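Local atomic coordinates of N-acyl homoserine lactonase AiiA (Bacillus thuringiensis subsp. kurstaki, PDB entry 5EH9), a protein that hydrolyses the lactone ring of N-acyl homoserine lactones of short and long acyl chain, using two zinc ions per subunit. Residues F11-R16 / P37-L42; H107-H112 / R137-K142. All coordinates share one frame; numbering follows the deposited sequence.

Contact 1: residues F11-R16 / P37-L42. Unlike the reference sequence in segment 11-16: V12 (reference Ile).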
loop_
_atom_site.group_PDB
_atom_site.type_symbol
_atom_site.label_atom_id
_atom_site.label_comp_id
_atom_site.label_asym_id
_atom_site.label_seq_id
_atom_site.Cartn_x
_atom_site.Cartn_y
_atom_site.Cartn_z
ATOM N N PHE A 11 -6.154 2.262 10.052
ATOM C CA PHE A 11 -6.508 1.780 8.699
ATOM C C PHE A 11 -7.515 2.790 8.107
ATOM O O PHE A 11 -8.577 2.991 8.692
ATOM C CB PHE A 11 -7.165 0.416 8.774
ATOM C CG PHE A 11 -6.202 -0.744 9.092
ATOM C CD1 PHE A 11 -5.440 -0.744 10.212
ATOM C CD2 PHE A 11 -6.132 -1.808 8.270
ATOM C CE1 PHE A 11 -4.574 -1.821 10.538
ATOM C CE2 PHE A 11 -5.245 -2.847 8.545
ATOM C CZ PHE A 11 -4.477 -2.844 9.664
ATOM N N VAL A 12 -7.166 3.402 6.966
ATOM C CA VAL A 12 -7.992 4.516 6.459
ATOM C C VAL A 12 -8.419 4.137 5.049
ATOM O O VAL A 12 -7.636 4.111 4.093
ATOM C CB VAL A 12 -7.166 5.776 6.410
ATOM C CG1 VAL A 12 -7.997 6.943 5.903
ATOM C CG2 VAL A 12 -6.543 6.107 7.798
ATOM N N PRO A 13 -9.719 3.795 4.884
ATOM C CA PRO A 13 -10.231 3.526 3.557
ATOM C C PRO A 13 -10.009 4.696 2.580
ATOM O O PRO A 13 -10.298 5.848 2.967
ATOM C CB PRO A 13 -11.720 3.261 3.802
ATOM C CG PRO A 13 -11.792 2.781 5.229
ATOM C CD PRO A 13 -10.708 3.558 5.887
ATOM N N ALA A 14 -9.549 4.411 1.385
ATOM C CA ALA A 14 -9.182 5.418 0.413
ATOM C C ALA A 14 -9.809 5.141 -0.983
ATOM O O ALA A 14 -9.125 5.180 -1.992
ATOM C CB ALA A 14 -7.672 5.591 0.350
ATOM N N GLY A 15 -11.087 4.848 -0.967
ATOM C CA GLY A 15 -11.716 4.397 -2.166
ATOM C C GLY A 15 -11.590 2.896 -2.404
ATOM O O GLY A 15 -11.103 2.183 -1.527
ATOM N N ARG A 16 -11.973 2.464 -3.565
ATOM C CA ARG A 16 -11.979 1.084 -3.946
ATOM C C ARG A 16 -11.539 0.906 -5.385
ATOM O O ARG A 16 -11.356 1.873 -6.113
ATOM C CB ARG A 16 -13.333 0.411 -3.712
ATOM C CG ARG A 16 -13.885 0.668 -2.289
ATOM C CD ARG A 16 -15.141 -0.147 -1.995
ATOM N NE ARG A 16 -14.856 -1.581 -1.886
ATOM C CZ ARG A 16 -14.418 -2.128 -0.754
ATOM N NH1 ARG A 16 -14.157 -3.407 -0.759
ATOM N NH2 ARG A 16 -14.314 -1.457 0.350
ATOM N N PRO A 37 -10.882 -3.273 -1.555
ATOM C CA PRO A 37 -10.540 -2.085 -0.803
ATOM C C PRO A 37 -9.224 -1.477 -1.266
ATOM O O PRO A 37 -8.276 -2.241 -1.594
ATOM C CB PRO A 37 -10.430 -2.559 0.591
ATOM C CG PRO A 37 -10.001 -3.999 0.485
ATOM C CD PRO A 37 -10.714 -4.512 -0.756
ATOM N N VAL A 38 -9.102 -0.161 -1.256
ATOM C CA VAL A 38 -7.862 0.555 -1.350
ATOM C C VAL A 38 -7.635 1.184 -0.003
ATOM O O VAL A 38 -8.531 1.810 0.580
ATOM C CB VAL A 38 -7.908 1.587 -2.499
ATOM C CG1 VAL A 38 -6.652 2.463 -2.469
ATOM C CG2 VAL A 38 -8.063 0.913 -3.844
ATOM N N TRP A 39 -6.407 1.009 0.498
ATOM C CA TRP A 39 -6.066 1.504 1.840
ATOM C C TRP A 39 -4.932 2.484 1.863
ATOM O O TRP A 39 -4.015 2.409 1.076
ATOM C CB TRP A 39 -5.511 0.307 2.690
ATOM C CG TRP A 39 -6.459 -0.820 2.917
ATOM C CD1 TRP A 39 -6.381 -2.086 2.362
ATOM C CD2 TRP A 39 -7.541 -0.856 3.843
ATOM N NE1 TRP A 39 -7.392 -2.877 2.852
ATOM C CE2 TRP A 39 -8.096 -2.150 3.790
ATOM C CE3 TRP A 39 -8.074 0.044 4.761
ATOM C CZ2 TRP A 39 -9.121 -2.527 4.607
ATOM C CZ3 TRP A 39 -9.131 -0.326 5.554
ATOM C CH2 TRP A 39 -9.659 -1.579 5.459
ATOM N N CYS A 40 -5.023 3.393 2.834
ATOM C CA CYS A 40 -3.842 4.061 3.321
ATOM C C CYS A 40 -3.815 3.853 4.861
ATOM O O CYS A 40 -4.821 3.513 5.483
ATOM C CB CYS A 40 -3.713 5.491 2.860
ATOM S SG CYS A 40 -4.912 6.655 3.633
ATOM N N TYR A 41 -2.622 4.021 5.419
ATOM C CA TYR A 41 -2.435 3.822 6.857
ATOM C C TYR A 41 -1.841 5.074 7.463
ATOM O O TYR A 41 -0.923 5.670 6.911
ATOM C CB TYR A 41 -1.605 2.563 7.191
ATOM C CG TYR A 41 -2.007 1.345 6.418
ATOM C CD1 TYR A 41 -1.562 1.090 5.140
ATOM C CD2 TYR A 41 -2.818 0.405 6.979
ATOM C CE1 TYR A 41 -1.922 -0.038 4.425
ATOM C CE2 TYR A 41 -3.182 -0.729 6.265
ATOM C CZ TYR A 41 -2.702 -0.979 5.008
ATOM O OH TYR A 41 -3.070 -2.111 4.357
ATOM N N LEU A 42 -2.367 5.494 8.618
ATOM C CA LEU A 42 -1.793 6.591 9.319
ATOM C C LEU A 42 -1.230 6.147 10.649
ATOM O O LEU A 42 -1.904 5.472 11.416
ATOM C CB LEU A 42 -2.940 7.584 9.545
ATOM C CG LEU A 42 -2.499 8.956 9.930
ATOM C CD1 LEU A 42 -1.971 9.137 11.347
ATOM C CD2 LEU A 42 -1.656 9.732 8.932
#

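Contact 2: residues H107-H112 / R137-K142. With ZN (zinc ion), chain C; ZN (zinc ion), chain B; HED (2-hydroxyethyl disulfide), chain K.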
loop_
_atom_site.group_PDB
_atom_site.type_symbol
_atom_site.label_atom_id
_atom_site.label_comp_id
_atom_site.label_asym_id
_atom_site.label_seq_id
_atom_site.Cartn_x
_atom_site.Cartn_y
_atom_site.Cartn_z
ATOM N N HIS A 107 4.702 0.854 -2.868
ATOM C CA HIS A 107 5.091 0.705 -4.224
ATOM C C HIS A 107 4.348 1.830 -5.018
ATOM O O HIS A 107 3.613 2.578 -4.391
ATOM C CB HIS A 107 4.791 -0.678 -4.787
ATOM C CG HIS A 107 3.394 -1.160 -4.755
ATOM N ND1 HIS A 107 2.587 -1.153 -3.650
ATOM C CD2 HIS A 107 2.662 -1.779 -5.747
ATOM C CE1 HIS A 107 1.455 -1.774 -3.920
ATOM N NE2 HIS A 107 1.468 -2.138 -5.201
ATOM N N LEU A 108 4.625 1.911 -6.289
ATOM C CA LEU A 108 4.141 3.036 -7.096
ATOM C C LEU A 108 3.028 2.689 -8.039
ATOM O O LEU A 108 2.721 3.471 -8.964
ATOM C CB LEU A 108 5.303 3.782 -7.782
ATOM C CG LEU A 108 6.392 4.398 -6.843
ATOM C CD1 LEU A 108 7.536 4.912 -7.672
ATOM C CD2 LEU A 108 5.773 5.437 -5.893
ATOM N N HIS A 109 2.336 1.601 -7.821
ATOM C CA HIS A 109 1.054 1.332 -8.477
ATOM C C HIS A 109 0.100 2.460 -8.219
ATOM O O HIS A 109 0.106 3.116 -7.199
ATOM C CB HIS A 109 0.479 -0.002 -8.073
ATOM C CG HIS A 109 1.236 -1.163 -8.668
ATOM N ND1 HIS A 109 1.001 -2.483 -8.275
ATOM C CD2 HIS A 109 2.183 -1.225 -9.621
ATOM C CE1 HIS A 109 1.801 -3.289 -8.972
ATOM N NE2 HIS A 109 2.547 -2.552 -9.749
ATOM N N PHE A 110 -0.841 2.634 -9.146
ATOM C CA PHE A 110 -1.772 3.797 -9.106
ATOM C C PHE A 110 -2.620 3.881 -7.899
ATOM O O PHE A 110 -3.061 4.976 -7.498
ATOM C CB PHE A 110 -2.574 3.908 -10.401
ATOM C CG PHE A 110 -3.853 3.158 -10.347
ATOM C CD1 PHE A 110 -3.900 1.773 -10.350
ATOM C CD2 PHE A 110 -4.990 3.832 -10.197
ATOM C CE1 PHE A 110 -5.100 1.110 -10.195
ATOM C CE2 PHE A 110 -6.232 3.173 -10.192
ATOM C CZ PHE A 110 -6.266 1.803 -10.114
ATOM N N ASP A 111 -2.947 2.682 -7.312
ATOM C CA ASP A 111 -3.716 2.616 -6.118
ATOM C C ASP A 111 -2.995 2.808 -4.796
ATOM O O ASP A 111 -3.603 2.809 -3.750
ATOM C CB ASP A 111 -4.572 1.312 -6.082
ATOM C CG ASP A 111 -3.707 0.025 -6.146
ATOM O OD1 ASP A 111 -2.813 0.004 -7.041
ATOM O OD2 ASP A 111 -3.973 -0.907 -5.355
ATOM N N HIS A 112 -1.706 3.105 -4.918
ATOM C CA HIS A 112 -0.853 3.347 -3.792
ATOM C C HIS A 112 -0.074 4.639 -3.816
ATOM O O HIS A 112 0.306 5.136 -2.747
ATOM C CB HIS A 112 0.178 2.168 -3.667
ATOM C CG HIS A 112 -0.497 0.886 -3.442
ATOM N ND1 HIS A 112 -0.673 0.339 -2.199
ATOM C CD2 HIS A 112 -1.087 0.057 -4.308
ATOM C CE1 HIS A 112 -1.417 -0.741 -2.309
ATOM N NE2 HIS A 112 -1.638 -0.952 -3.597
ATOM N N ARG A 137 8.308 1.150 -16.942
ATOM C CA ARG A 137 7.310 0.104 -17.207
ATOM C C ARG A 137 5.923 0.740 -17.496
ATOM O O ARG A 137 5.574 1.817 -16.967
ATOM C CB ARG A 137 7.240 -0.856 -16.027
ATOM C CG ARG A 137 8.467 -1.765 -15.872
ATOM C CD ARG A 137 8.383 -2.733 -14.687
ATOM N NE ARG A 137 7.314 -3.710 -14.899
ATOM C CZ ARG A 137 7.478 -4.874 -15.515
ATOM N NH1 ARG A 137 8.670 -5.260 -15.980
ATOM N NH2 ARG A 137 6.421 -5.668 -15.640
ATOM N N GLU A 138 5.141 0.081 -18.344
ATOM C CA GLU A 138 3.918 0.696 -18.777
ATOM C C GLU A 138 2.811 0.629 -17.739
ATOM O O GLU A 138 1.842 1.370 -17.843
ATOM C CB GLU A 138 3.463 0.041 -20.074
ATOM C CG GLU A 138 3.031 -1.398 -19.923
ATOM C CD GLU A 138 2.509 -1.955 -21.224
ATOM O OE1 GLU A 138 1.967 -1.169 -22.030
ATOM O OE2 GLU A 138 2.640 -3.173 -21.443
ATOM N N GLU A 139 2.904 -0.256 -16.751
ATOM C CA GLU A 139 1.856 -0.255 -15.685
ATOM C C GLU A 139 1.946 0.975 -14.800
ATOM O O GLU A 139 1.132 1.104 -13.843
ATOM C CB GLU A 139 1.755 -1.533 -14.802
ATOM C CG GLU A 139 2.866 -1.885 -13.812
ATOM C CD GLU A 139 4.078 -2.571 -14.497
ATOM O OE1 GLU A 139 4.199 -2.532 -15.773
ATOM O OE2 GLU A 139 4.964 -3.214 -13.825
ATOM N N TYR A 140 2.905 1.888 -15.059
ATOM C CA TYR A 140 3.040 3.063 -14.138
ATOM C C TYR A 140 2.488 4.308 -14.788
ATOM O O TYR A 140 2.827 4.656 -15.886
ATOM C CB TYR A 140 4.489 3.266 -13.679
ATOM C CG TYR A 140 4.975 2.167 -12.711
ATOM C CD1 TYR A 140 4.661 2.221 -11.430
ATOM C CD2 TYR A 140 5.611 1.014 -13.205
ATOM C CE1 TYR A 140 5.079 1.246 -10.547
ATOM C CE2 TYR A 140 6.004 0.003 -12.362
ATOM C CZ TYR A 140 5.727 0.131 -11.039
ATOM O OH TYR A 140 6.157 -0.879 -10.205
ATOM N N MET A 141 1.669 4.964 -14.035
ATOM C CA MET A 141 1.073 6.213 -14.407
ATOM C C MET A 141 1.991 7.377 -14.101
ATOM O O MET A 141 2.687 7.374 -13.067
ATOM C CB MET A 141 -0.297 6.417 -13.667
ATOM C CG MET A 141 -1.293 5.313 -13.986
ATOM S SD MET A 141 -2.920 5.752 -13.349
ATOM C CE MET A 141 -3.458 7.040 -14.414
ATOM N N LYS A 142 1.919 8.453 -14.893
ATOM C CA LYS A 142 2.739 9.650 -14.695
ATOM C C LYS A 142 2.510 10.225 -13.303
ATOM O O LYS A 142 3.438 10.788 -12.698
ATOM C CB LYS A 142 2.450 10.624 -15.821
ATOM C CG LYS A 142 2.891 10.079 -17.228
ATOM C CD LYS A 142 4.407 9.641 -17.399
ATOM C CE LYS A 142 4.966 9.983 -18.764
ATOM N NZ LYS A 142 5.110 11.446 -18.970
HETATM ZN ZN ZN C . 0.094 -3.136 -6.439
HETATM ZN ZN ZN B . -2.597 -2.505 -4.571
HETATM C C1 HED K . -1.631 3.594 -18.081
HETATM O O1 HED K . -2.850 4.397 -18.083
HETATM C C2 HED K . -1.916 2.137 -17.647
HETATM S S3 HED K . -1.375 1.807 -15.914
HETATM S S4 HED K . -2.009 -0.061 -15.325
HETATM C C5 HED K . -1.848 -0.130 -13.507
HETATM C C6 HED K . -1.726 -1.619 -13.027
HETATM O O6 HED K . -1.255 -1.762 -11.637
HETATM O O HOH W 1 1.228 3.751 -11.418
HETATM O O HOH W 2 4.815 -3.346 -11.182
HETATM O O HOH W 3 -0.350 1.130 -11.589
HETATM O O HOH W 4 -1.823 -2.621 -6.435
#

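Contact 1: residues F11-R16 / P37-L42
Four backbone hydrogen bonds join F11-R16 to P37-L42, adjacent antiparallel strands of the seven-stranded sheet. V12 and C40 form a hydrogen-bonded pair in which each N-H serves the other's carbonyl: V12 N reaches C40 O at 2.8 Å, and C40 N returns to V12 O on an almost straight bond (177°). Further on, A14 N gives its hydrogen to V38 O (2.9 Å). V38 N then turns not to A14 but to G15 O, at 3.1 Å, and this one-residue slip is a beta bulge between P13 and R16. The positive phi of G15 (86°) lies within it.

Beyond the bulge the R16 guanidinium lays one face over P37, the chain bending at chi3 to bring it back. R16 NH1 is 3.4 Å from P37 N, a proline nitrogen with no hydrogen to share, but NH1 also has a hydrogen bond of its own; NE bonds the side-chain oxygen of N35, and NH2 forms a salt bridge to E243.

F11, W39 and Y41 form an aromatic cluster on one face of the sheet. The edge of Y41 meets the face of F11, Y41 CE2 lying 3.7 Å from F11 CD2, while F11 turns its own edge toward the face of W39, the two planes at 89°. On the other face V12 packs on I89 of helix 86-93. Inward bonds thus join the two strands, even across the bulge, while outward backbone bonds, F11 with F249, R16 with K79, Y41 with V52 and P37 O with H238, tie the pair to neighbouring segments.

Contact 2: residues H107-H112 / R137-K142
L108 and H109 receive the ring of Y140 along its CE1 side, and the two segments meet through side chains and waters without one direct hydrogen bond. Y140 CG stands anti to its own carbonyl carbon (chi1 -70°), which sends the ring across to the other segment. There Y140 CE1 lies 3.8 Å from L108 CB, and L108 O sits at the ring edge, 3.4 Å from Y140 CD1. The imidazole of H109 is inclined to the phenol by 41°, neither stacked nor edge-on. Beyond the ring, the Y140 hydroxyl is hydrogen-bonded to E130.

H107-H112 spell out the HxHxDH motif of the metallo-beta-lactamase superfamily. H109 ND1 binds a zinc ion at 2.1 Å, together with H107 and H172; D111, H112 and H238 bind the other, and D194 and a water bridge both. The H109 NE2 hydrogen goes to a second water, in the ring plane, which donates to E139 OE2 and Y140 OH. E139 folds back through a bent chi2 (-80°); in the conformer described, R137 NE makes a salt bridge to E139 OE2 (2.6 Å), met on the carboxylate's syn side.

M141, bent at its last torsion, packs SD 3.5 Å from F110 CB and obliquely 5.0 Å from the F110 ring centroid, a Met-aromatic contact. One water links L108 O to M141 N, and another runs from F110 N to E139 O and to O6 of 2-hydroxyethyl disulfide; that oxygen lies over the centre of one face of the H109 ring. Through the shared water, E139 probably helps to orient H109 and may polarise it, beside the pocket in which 2-hydroxyethyl disulfide is bound.

How the contacts relate
The contacts follow one another along the chain: contact 1 is closed before contact 2 opens, and their centres lie about 17 Å apart. Contact 1 belongs to the seven-stranded sheet, pairing strands 8-20 and 33-45, whereas contact 2 joins the metal-binding segment, a loop running into helix 110-113, to the loop that follows helix 128-134. They meet where V38 CG1 packs 3.3 Å from D111 O, and P37 O is hydrogen-bonded to ND1 of H238, a zinc ligand. In this metallo-beta-lactamase fold the strand pair therefore packs against the D111 side of the dinuclear site, while contact 2 carries zinc ligands and borders the pocket.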